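Local coordinates for flagellar hook protein FlgE (Caulobacter crescentus CB15, PDB 5AY6), which forms the flagellar hook, the universal joint thought to carry motor rotation to the filament, and is represented here by a 32 kDa fragment of the subunit, at residues N12-Q17 against Q292-S297; G192-Y197 against F222-K227. All coordinates share one frame; numbering follows the deposited sequence.

Contact 1. Residues N12-Q17 against Q292-S297; sequences NLRSEQ and QYNSQS
The loop 292-297 wraps around Asn-12 at the end of strand 6-12, taking the chain from strand 277-291 on one flank to strand 298-304 on the other. Asn-12 CB lies 4.1 Å from Gln-296 O. Asn-12 CG, anti to the backbone N (chi1 -178°), comes 3.7 Å from Tyr-293 N. At the tip, Asn-12 OD1 takes the backbone N-H of Tyr-293 on a lone pair at 2.7 Å; Thr-291 OG1 is a second partner. Asn-12 ND2 donates to Tyr-293 O at 3.2 Å, in its own amide plane but from above that of the carbonyl, and makes a weak bond to Gln-296 O. Tyr-293 O also takes the backbone N-H of Ser-15, at 3.1 Å. Ser-297 OG accepts from Arg-14 N at 2.8 Å in a nearly straight bond and shares a water with Gln-17 OE1. Arg-14 extends alongside Asn-294, the centre of an inverse gamma turn; Arg-14 NE reaches Asn-294 OD1 at 3.2 Å with guanidinium and amide 22° from coplanar, while NH2 forms a salt bridge with Glu-16. Main-chain groups, with the Thr-291 hydroxyl, satisfy the buried Asn-12 amide at both ends, and the loop is held by directional bonds more than by apolar packing.

Contact 2. Residues G192-Y197 against F222-K227; sequences GPNQWY and FTTDGK
Two turns at one end of the strands of the five-stranded antiparallel sheet of the FlaE D2 region meet here, where strand 195-202 begins and its antiparallel neighbour 214-222 ends. The first is a type II turn from Gly-192 to Gln-195, with Pro-193 and Asn-194 at its centre, Asn-194 taking the third position with positive phi; Gln-195 OE1 turns back to accept from Gly-192 N. The second, Thr-223 to Gly-226, is a type I turn with a G1 beta bulge: Gly-226 has positive phi (86°), and Thr-223 N bonds to Lys-227 O. Thr-223 OG1 makes it an ST turn as well, accepting from Asp-225 N and, at 3.0 Å, from Lys-227 N.

Across the contact there is one main-chain bond, Phe-222 N to Asn-194 O, 2.9 Å long and in the plane of the carbonyl. Asn-194 O also lies in the plane of the Phe-222 ring at its edge, 3.7 Å from CD1. Asn-194 has CG beside its backbone N (chi1 -59°). Asn-194 CB packs 3.4 Å from Phe-222 O, while the amide crosses obliquely over the second turn, ND2 lying 4.0 Å from Thr-224 CG2; OD1 faces the side-chain amide of Gln-292. An alanine here would remove the amide and would probably lose both the packing on Thr-224 and the polar link to Gln-292, besides adopting the left-handed backbone of the turn less readily.

Deeper in, Trp-196 and Phe-222 are both buried. The Phe-222 ring presents its edge to the five-membered ring of Trp-196 in an offset edge-to-face pair, the planes 81° apart. Lys-189 adds a cation-pi contact to the indole. The aromatic pair comes closest where Phe-222 CE1 meets Trp-196 CD1, at 3.7 Å.

How the contacts relate
From the N terminus, strand 6-12 leads into 12-17, and the chain then makes a long excursion through the sheet of strands 24-39 to 92-99 before returning at strand 167-174. Next comes 192-197; contact 2 closes the short span over strands 195-202 and 214-222. Only after strand 277-291 does 292-297 arrive and complete contact 1, so the span of contact 2 falls wholly within that of contact 1. The two join directly: Gln-292 N lies 2.8 Å from Gly-226 O, a probable hydrogen bond, and the Tyr-293 hydroxyl packs on Lys-227. Together they tie the mixed sheet containing both chain ends to the five-stranded sheet of 167-230.

Contact 1. Residues N12-Q17 against Q292-S297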
ATOM      1  N   ASN A  12      -9.815 -15.013  -7.515  1.00 18.89           N
ATOM      2  CA  ASN A  12      -8.791 -14.549  -8.436  1.00 15.75           C
ATOM      3  C   ASN A  12      -8.749 -13.031  -8.498  1.00 17.98           C
ATOM      4  O   ASN A  12      -9.789 -12.373  -8.496  1.00 16.02           O
ATOM      5  CB  ASN A  12      -9.017 -15.110  -9.841  1.00 16.50           C
ATOM      6  CG  ASN A  12      -7.931 -14.687 -10.808  1.00 14.35           C
ATOM      7  OD1 ASN A  12      -6.785 -15.120 -10.696  1.00 16.03           O
ATOM      8  ND2 ASN A  12      -8.282 -13.825 -11.758  1.00 19.32           N
ATOM      9  N   LEU A  13      -7.540 -12.489  -8.544  1.00 16.54           N
ATOM     10  CA  LEU A  13      -7.340 -11.065  -8.779  1.00 17.29           C
ATOM     11  C   LEU A  13      -6.820 -10.886 -10.197  1.00 15.23           C
ATOM     12  O   LEU A  13      -5.809 -11.482 -10.557  1.00 17.35           O
ATOM     13  CB  LEU A  13      -6.350 -10.483  -7.771  1.00 15.85           C
ATOM     14  CG  LEU A  13      -6.647 -10.712  -6.289  1.00 14.77           C
ATOM     15  CD1 LEU A  13      -5.431 -10.363  -5.448  1.00 19.36           C
ATOM     16  CD2 LEU A  13      -7.843  -9.884  -5.859  1.00 24.20           C
ATOM     17  N   ARG A  14      -7.500 -10.077 -11.006  1.00 17.03           N
ATOM     18  CA  ARG A  14      -7.077  -9.913 -12.394  1.00 15.96           C
ATOM     19  C   ARG A  14      -5.680  -9.319 -12.475  1.00 16.32           C
ATOM     20  O   ARG A  14      -5.445  -8.216 -11.999  1.00 13.76           O
ATOM     21  CB  ARG A  14      -8.049  -9.036 -13.182  1.00 16.68           C
ATOM     22  CG  ARG A  14      -7.640  -8.937 -14.642  1.00 15.57           C
ATOM     23  CD  ARG A  14      -8.708  -8.335 -15.532  1.00 18.71           C
ATOM     24  NE  ARG A  14      -8.253  -8.302 -16.921  1.00 12.80           N
ATOM     25  CZ  ARG A  14      -8.871  -7.656 -17.904  1.00 23.14           C
ATOM     26  NH1 ARG A  14      -9.990  -6.984 -17.663  1.00 15.67           N
ATOM     27  NH2 ARG A  14      -8.368  -7.683 -19.133  1.00 18.96           N
ATOM     28  N   SER A  15      -4.758 -10.048 -13.097  1.00 13.59           N
ATOM     29  CA  SER A  15      -3.358  -9.621 -13.135  1.00 17.57           C
ATOM     30  C   SER A  15      -3.163  -8.314 -13.905  1.00 20.20           C
ATOM     31  O   SER A  15      -2.233  -7.555 -13.612  1.00 12.43           O
ATOM     32  CB  SER A  15      -2.479 -10.720 -13.743  1.00 22.83           C
ATOM     33  OG  SER A  15      -2.753 -10.878 -15.123  1.00 18.44           O
ATOM     34  N   GLU A  16      -4.040  -8.056 -14.879  1.00 17.46           N
ATOM     35  CA  GLU A  16      -3.943  -6.850 -15.703  1.00 18.64           C
ATOM     36  C   GLU A  16      -4.696  -5.657 -15.120  1.00 22.02           C
ATOM     37  O   GLU A  16      -4.761  -4.605 -15.759  1.00 17.44           O
ATOM     38  CB  GLU A  16      -4.469  -7.099 -17.120  1.00 18.73           C
ATOM     39  CG  GLU A  16      -3.664  -8.056 -17.969  1.00 27.75           C
ATOM     40  CD  GLU A  16      -4.230  -8.188 -19.384  1.00 52.72           C
ATOM     41  OE1 GLU A  16      -5.358  -7.702 -19.645  1.00 30.18           O
ATOM     42  OE2 GLU A  16      -3.570  -8.845 -20.220  1.00 57.64           O
ATOM     43  N   GLN A  17      -5.285  -5.827 -13.936  1.00 17.29           N
ATOM     44  CA  GLN A  17      -5.933  -4.718 -13.242  1.00 15.63           C
ATOM     45  C   GLN A  17      -5.001  -3.513 -13.211  1.00 12.40           C
ATOM     46  O   GLN A  17      -3.904  -3.588 -12.672  1.00 13.99           O
ATOM     47  CB  GLN A  17      -6.329  -5.114 -11.816  1.00 18.56           C
ATOM     48  CG  GLN A  17      -6.689  -3.933 -10.926  1.00 15.71           C
ATOM     49  CD  GLN A  17      -8.050  -3.347 -11.246  1.00 14.27           C
ATOM     50  OE1 GLN A  17      -9.064  -4.041 -11.183  1.00 18.10           O
ATOM     51  NE2 GLN A  17      -8.082  -2.065 -11.591  1.00 12.12           N
ATOM     52  N   GLN A 292      -3.776 -14.979  -9.208  1.00 15.73           N
ATOM     53  CA  GLN A 292      -3.591 -13.731  -9.918  1.00 18.52           C
ATOM     54  C   GLN A 292      -3.431 -13.995 -11.426  1.00 16.82           C
ATOM     55  O   GLN A 292      -2.425 -13.635 -12.042  1.00 14.17           O
ATOM     56  CB  GLN A 292      -2.386 -12.981  -9.334  1.00 15.20           C
ATOM     57  CG  GLN A 292      -2.266 -11.513  -9.777  1.00 21.56           C
ATOM     58  CD  GLN A 292      -0.974 -11.253 -10.547  1.00 24.20           C
ATOM     59  OE1 GLN A 292      -0.259 -12.189 -10.933  1.00 48.58           O
ATOM     60  NE2 GLN A 292      -0.678  -9.989 -10.787  1.00 43.75           N
ATOM     61  N   TYR A 293      -4.427 -14.651 -12.013  1.00 21.22           N
ATOM     62  CA  TYR A 293      -4.438 -14.920 -13.460  1.00 22.24           C
ATOM     63  C   TYR A 293      -5.056 -13.752 -14.210  1.00 23.24           C
ATOM     64  O   TYR A 293      -5.766 -12.947 -13.614  1.00 19.53           O
ATOM     65  CB  TYR A 293      -5.232 -16.187 -13.772  1.00 18.25           C
ATOM     66  CG  TYR A 293      -4.844 -17.375 -12.937  1.00 14.17           C
ATOM     67  CD1 TYR A 293      -3.515 -17.741 -12.795  1.00 17.40           C
ATOM     68  CD2 TYR A 293      -5.809 -18.128 -12.288  1.00 16.65           C
ATOM     69  CE1 TYR A 293      -3.158 -18.831 -12.034  1.00 22.33           C
ATOM     70  CE2 TYR A 293      -5.463 -19.224 -11.527  1.00 25.10           C
ATOM     71  CZ  TYR A 293      -4.136 -19.568 -11.401  1.00 19.43           C
ATOM     72  OH  TYR A 293      -3.787 -20.654 -10.636  1.00 30.30           O
ATOM     73  N   ASN A 294      -4.816 -13.667 -15.517  1.00 20.53           N
ATOM     74  CA  ASN A 294      -5.446 -12.620 -16.327  1.00 15.19           C
ATOM     75  C   ASN A 294      -6.872 -13.003 -16.681  1.00 21.34           C
ATOM     76  O   ASN A 294      -7.176 -13.349 -17.823  1.00 22.52           O
ATOM     77  CB  ASN A 294      -4.663 -12.338 -17.612  1.00 22.75           C
ATOM     78  CG  ASN A 294      -5.281 -11.220 -18.432  1.00 35.76           C
ATOM     79  OD1 ASN A 294      -5.982 -10.352 -17.899  1.00 32.38           O
ATOM     80  ND2 ASN A 294      -5.052 -11.254 -19.741  1.00 38.57           N
ATOM     81  N   SER A 295      -7.741 -12.962 -15.686  1.00 18.58           N
ATOM     82  CA  SER A 295      -9.156 -13.178 -15.905  1.00 20.22           C
ATOM     83  C   SER A 295      -9.900 -12.329 -14.893  1.00 22.60           C
ATOM     84  O   SER A 295      -9.276 -11.727 -14.023  1.00 23.66           O
ATOM     85  CB  SER A 295      -9.510 -14.657 -15.770  1.00 24.15           C
ATOM     86  OG  SER A 295      -9.085 -15.159 -14.517  1.00 25.36           O
ATOM     87  N   GLN A 296     -11.221 -12.273 -15.023  1.00 18.78           N
ATOM     88  CA  GLN A 296     -12.067 -11.475 -14.142  1.00 23.58           C
ATOM     89  C   GLN A 296     -11.669 -11.615 -12.672  1.00 18.32           C
ATOM     90  O   GLN A 296     -11.417 -12.722 -12.195  1.00 16.76           O
ATOM     91  CB  GLN A 296     -13.535 -11.876 -14.326  1.00 21.59           C
ATOM     92  CG  GLN A 296     -14.506 -11.239 -13.336  1.00 28.56           C
ATOM     93  CD  GLN A 296     -14.671  -9.744 -13.546  1.00 37.08           C
ATOM     94  OE1 GLN A 296     -14.914  -9.283 -14.663  1.00 28.98           O
ATOM     95  NE2 GLN A 296     -14.534  -8.978 -12.469  1.00 33.17           N
ATOM     96  N   SER A 297     -11.571 -10.488 -11.975  1.00 19.45           N
ATOM     97  CA  SER A 297     -11.442 -10.514 -10.524  1.00 13.02           C
ATOM     98  C   SER A 297     -12.748 -11.051  -9.972  1.00 18.55           C
ATOM     99  O   SER A 297     -13.806 -10.487 -10.243  1.00 21.31           O
ATOM    100  CB  SER A 297     -11.148  -9.120  -9.953  1.00 12.41           C
ATOM    101  OG  SER A 297      -9.812  -8.719 -10.204  1.00 15.14           O
TER
HETATM  102  O   HOH W   1      -9.935  -6.082  -9.749  1.00 23.17           O

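Contact 2. Residues G192-Y197 against F222-K227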
ATOM      1  N   GLY A 192       4.291  -2.276  -8.295  1.00 13.44           N
ATOM      2  CA  GLY A 192       5.243  -3.310  -8.650  1.00 17.57           C
ATOM      3  C   GLY A 192       4.579  -4.427  -9.429  1.00 21.57           C
ATOM      4  O   GLY A 192       3.362  -4.586  -9.373  1.00 23.91           O
ATOM      5  N   PRO A 193       5.380  -5.209 -10.165  1.00 30.05           N
ATOM      6  CA  PRO A 193       4.842  -6.341 -10.927  1.00 22.79           C
ATOM      7  C   PRO A 193       4.254  -7.416 -10.020  1.00 21.57           C
ATOM      8  O   PRO A 193       4.918  -7.842  -9.073  1.00 25.04           O
ATOM      9  CB  PRO A 193       6.062  -6.871 -11.689  1.00 24.27           C
ATOM     10  CG  PRO A 193       7.240  -6.381 -10.922  1.00 32.38           C
ATOM     11  CD  PRO A 193       6.834  -5.060 -10.343  1.00 31.29           C
ATOM     12  N   ASN A 194       3.020  -7.826 -10.311  1.00 18.05           N
ATOM     13  CA  ASN A 194       2.339  -8.890  -9.577  1.00 16.54           C
ATOM     14  C   ASN A 194       2.211  -8.574  -8.099  1.00 22.67           C
ATOM     15  O   ASN A 194       2.165  -9.473  -7.257  1.00 19.30           O
ATOM     16  CB  ASN A 194       3.073 -10.214  -9.778  1.00 22.22           C
ATOM     17  CG  ASN A 194       3.158 -10.601 -11.233  1.00 20.93           C
ATOM     18  OD1 ASN A 194       2.143 -10.653 -11.927  1.00 22.93           O
ATOM     19  ND2 ASN A 194       4.370 -10.846 -11.712  1.00 21.38           N
ATOM     20  N   GLN A 195       2.132  -7.284  -7.802  1.00 17.73           N
ATOM     21  CA  GLN A 195       2.153  -6.801  -6.433  1.00 19.22           C
ATOM     22  C   GLN A 195       0.844  -6.106  -6.087  1.00 14.40           C
ATOM     23  O   GLN A 195       0.315  -5.337  -6.888  1.00 14.15           O
ATOM     24  CB  GLN A 195       3.328  -5.848  -6.245  1.00 15.27           C
ATOM     25  CG  GLN A 195       3.360  -5.143  -4.913  1.00 21.21           C
ATOM     26  CD  GLN A 195       4.293  -3.958  -4.931  1.00 25.49           C
ATOM     27  OE1 GLN A 195       3.958  -2.897  -5.465  1.00 19.84           O
ATOM     28  NE2 GLN A 195       5.483  -4.134  -4.366  1.00 25.63           N
ATOM     29  N   TRP A 196       0.321  -6.386  -4.900  1.00 12.40           N
ATOM     30  CA  TRP A 196      -0.919  -5.769  -4.440  1.00  9.63           C
ATOM     31  C   TRP A 196      -0.755  -5.245  -3.008  1.00 12.78           C
ATOM     32  O   TRP A 196      -0.005  -5.820  -2.221  1.00 11.83           O
ATOM     33  CB  TRP A 196      -2.078  -6.771  -4.508  1.00  9.18           C
ATOM     34  CG  TRP A 196      -2.424  -7.226  -5.907  1.00 16.53           C
ATOM     35  CD1 TRP A 196      -1.652  -7.987  -6.742  1.00 17.97           C
ATOM     36  CD2 TRP A 196      -3.637  -6.953  -6.622  1.00 16.85           C
ATOM     37  NE1 TRP A 196      -2.305  -8.195  -7.931  1.00 12.04           N
ATOM     38  CE2 TRP A 196      -3.526  -7.576  -7.883  1.00 14.48           C
ATOM     39  CE3 TRP A 196      -4.805  -6.249  -6.317  1.00 17.22           C
ATOM     40  CZ2 TRP A 196      -4.541  -7.511  -8.839  1.00 15.33           C
ATOM     41  CZ3 TRP A 196      -5.812  -6.185  -7.269  1.00 18.25           C
ATOM     42  CH2 TRP A 196      -5.670  -6.810  -8.516  1.00 11.49           C
ATOM     43  N   TYR A 197      -1.441  -4.152  -2.683  1.00  8.18           N
ATOM     44  CA  TYR A 197      -1.488  -3.650  -1.308  1.00  9.72           C
ATOM     45  C   TYR A 197      -2.760  -4.168  -0.651  1.00 12.12           C
ATOM     46  O   TYR A 197      -3.850  -4.035  -1.212  1.00  9.99           O
ATOM     47  CB  TYR A 197      -1.451  -2.117  -1.267  1.00  9.34           C
ATOM     48  CG  TYR A 197      -0.179  -1.502  -1.805  1.00 12.23           C
ATOM     49  CD1 TYR A 197       0.991  -2.245  -1.897  1.00 15.13           C
ATOM     50  CD2 TYR A 197      -0.146  -0.174  -2.215  1.00  8.57           C
ATOM     51  CE1 TYR A 197       2.157  -1.685  -2.384  1.00 10.76           C
ATOM     52  CE2 TYR A 197       1.016   0.392  -2.708  1.00 12.42           C
ATOM     53  CZ  TYR A 197       2.164  -0.366  -2.787  1.00 11.67           C
ATOM     54  OH  TYR A 197       3.327   0.193  -3.266  1.00 14.19           O
ATOM     55  N   PHE A 222       2.612 -12.111  -6.056  1.00 23.14           N
ATOM     56  CA  PHE A 222       2.300 -13.317  -6.812  1.00 20.75           C
ATOM     57  C   PHE A 222       3.457 -13.672  -7.734  1.00 19.58           C
ATOM     58  O   PHE A 222       4.304 -12.833  -8.033  1.00 19.34           O
ATOM     59  CB  PHE A 222       1.015 -13.137  -7.620  1.00 18.06           C
ATOM     60  CG  PHE A 222      -0.214 -12.962  -6.775  1.00 19.44           C
ATOM     61  CD1 PHE A 222      -0.624 -11.698  -6.375  1.00 19.47           C
ATOM     62  CD2 PHE A 222      -0.962 -14.059  -6.385  1.00 15.24           C
ATOM     63  CE1 PHE A 222      -1.756 -11.534  -5.602  1.00 12.61           C
ATOM     64  CE2 PHE A 222      -2.094 -13.903  -5.610  1.00 14.48           C
ATOM     65  CZ  PHE A 222      -2.492 -12.637  -5.215  1.00 14.80           C
ATOM     66  N   THR A 223       3.502 -14.924  -8.173  1.00 27.35           N
ATOM     67  CA  THR A 223       4.490 -15.326  -9.165  1.00 30.64           C
ATOM     68  C   THR A 223       4.048 -14.834 -10.538  1.00 31.81           C
ATOM     69  O   THR A 223       2.910 -14.397 -10.712  1.00 28.75           O
ATOM     70  CB  THR A 223       4.682 -16.852  -9.201  1.00 21.74           C
ATOM     71  OG1 THR A 223       3.486 -17.474  -9.690  1.00 22.61           O
ATOM     72  CG2 THR A 223       5.001 -17.382  -7.813  1.00 20.64           C
ATOM     73  N   THR A 224       4.946 -14.917 -11.514  1.00 28.75           N
ATOM     74  CA  THR A 224       4.620 -14.521 -12.879  1.00 30.66           C
ATOM     75  C   THR A 224       3.523 -15.406 -13.470  1.00 34.12           C
ATOM     76  O   THR A 224       2.916 -15.063 -14.483  1.00 33.29           O
ATOM     77  CB  THR A 224       5.861 -14.571 -13.785  1.00 32.99           C
ATOM     78  OG1 THR A 224       6.530 -15.827 -13.612  1.00 35.54           O
ATOM     79  CG2 THR A 224       6.820 -13.446 -13.433  1.00 28.22           C
ATOM     80  N   ASP A 225       3.267 -16.540 -12.825  1.00 28.82           N
ATOM     81  CA  ASP A 225       2.233 -17.463 -13.270  1.00 28.67           C
ATOM     82  C   ASP A 225       0.926 -17.259 -12.505  1.00 31.88           C
ATOM     83  O   ASP A 225      -0.042 -17.994 -12.708  1.00 29.71           O
ATOM     84  CB  ASP A 225       2.708 -18.910 -13.113  1.00 38.43           C
ATOM     85  CG  ASP A 225       3.989 -19.194 -13.881  1.00 51.66           C
ATOM     86  OD1 ASP A 225       4.216 -18.557 -14.933  1.00 51.12           O
ATOM     87  OD2 ASP A 225       4.771 -20.060 -13.431  1.00 62.94           O
ATOM     88  N   GLY A 226       0.902 -16.267 -11.619  1.00 21.00           N
ATOM     89  CA  GLY A 226      -0.309 -15.944 -10.887  1.00 15.93           C
ATOM     90  C   GLY A 226      -0.529 -16.743  -9.616  1.00 18.60           C
ATOM     91  O   GLY A 226      -1.636 -16.775  -9.078  1.00 24.00           O
ATOM     92  N   LYS A 227       0.522 -17.393  -9.128  1.00 20.34           N
ATOM     93  CA  LYS A 227       0.433 -18.141  -7.881  1.00 21.37           C
ATOM     94  C   LYS A 227       0.904 -17.279  -6.718  1.00 17.62           C
ATOM     95  O   LYS A 227       1.853 -16.505  -6.859  1.00 21.06           O
ATOM     96  CB  LYS A 227       1.263 -19.425  -7.956  1.00 21.18           C
ATOM     97  CG  LYS A 227       0.875 -20.352  -9.094  1.00 25.40           C
ATOM     98  CD  LYS A 227      -0.592 -20.745  -9.013  1.00 36.36           C
ATOM     99  CE  LYS A 227      -0.918 -21.866  -9.989  1.00 42.20           C
ATOM    100  NZ  LYS A 227      -0.690 -21.463 -11.407  1.00 39.40           N
TER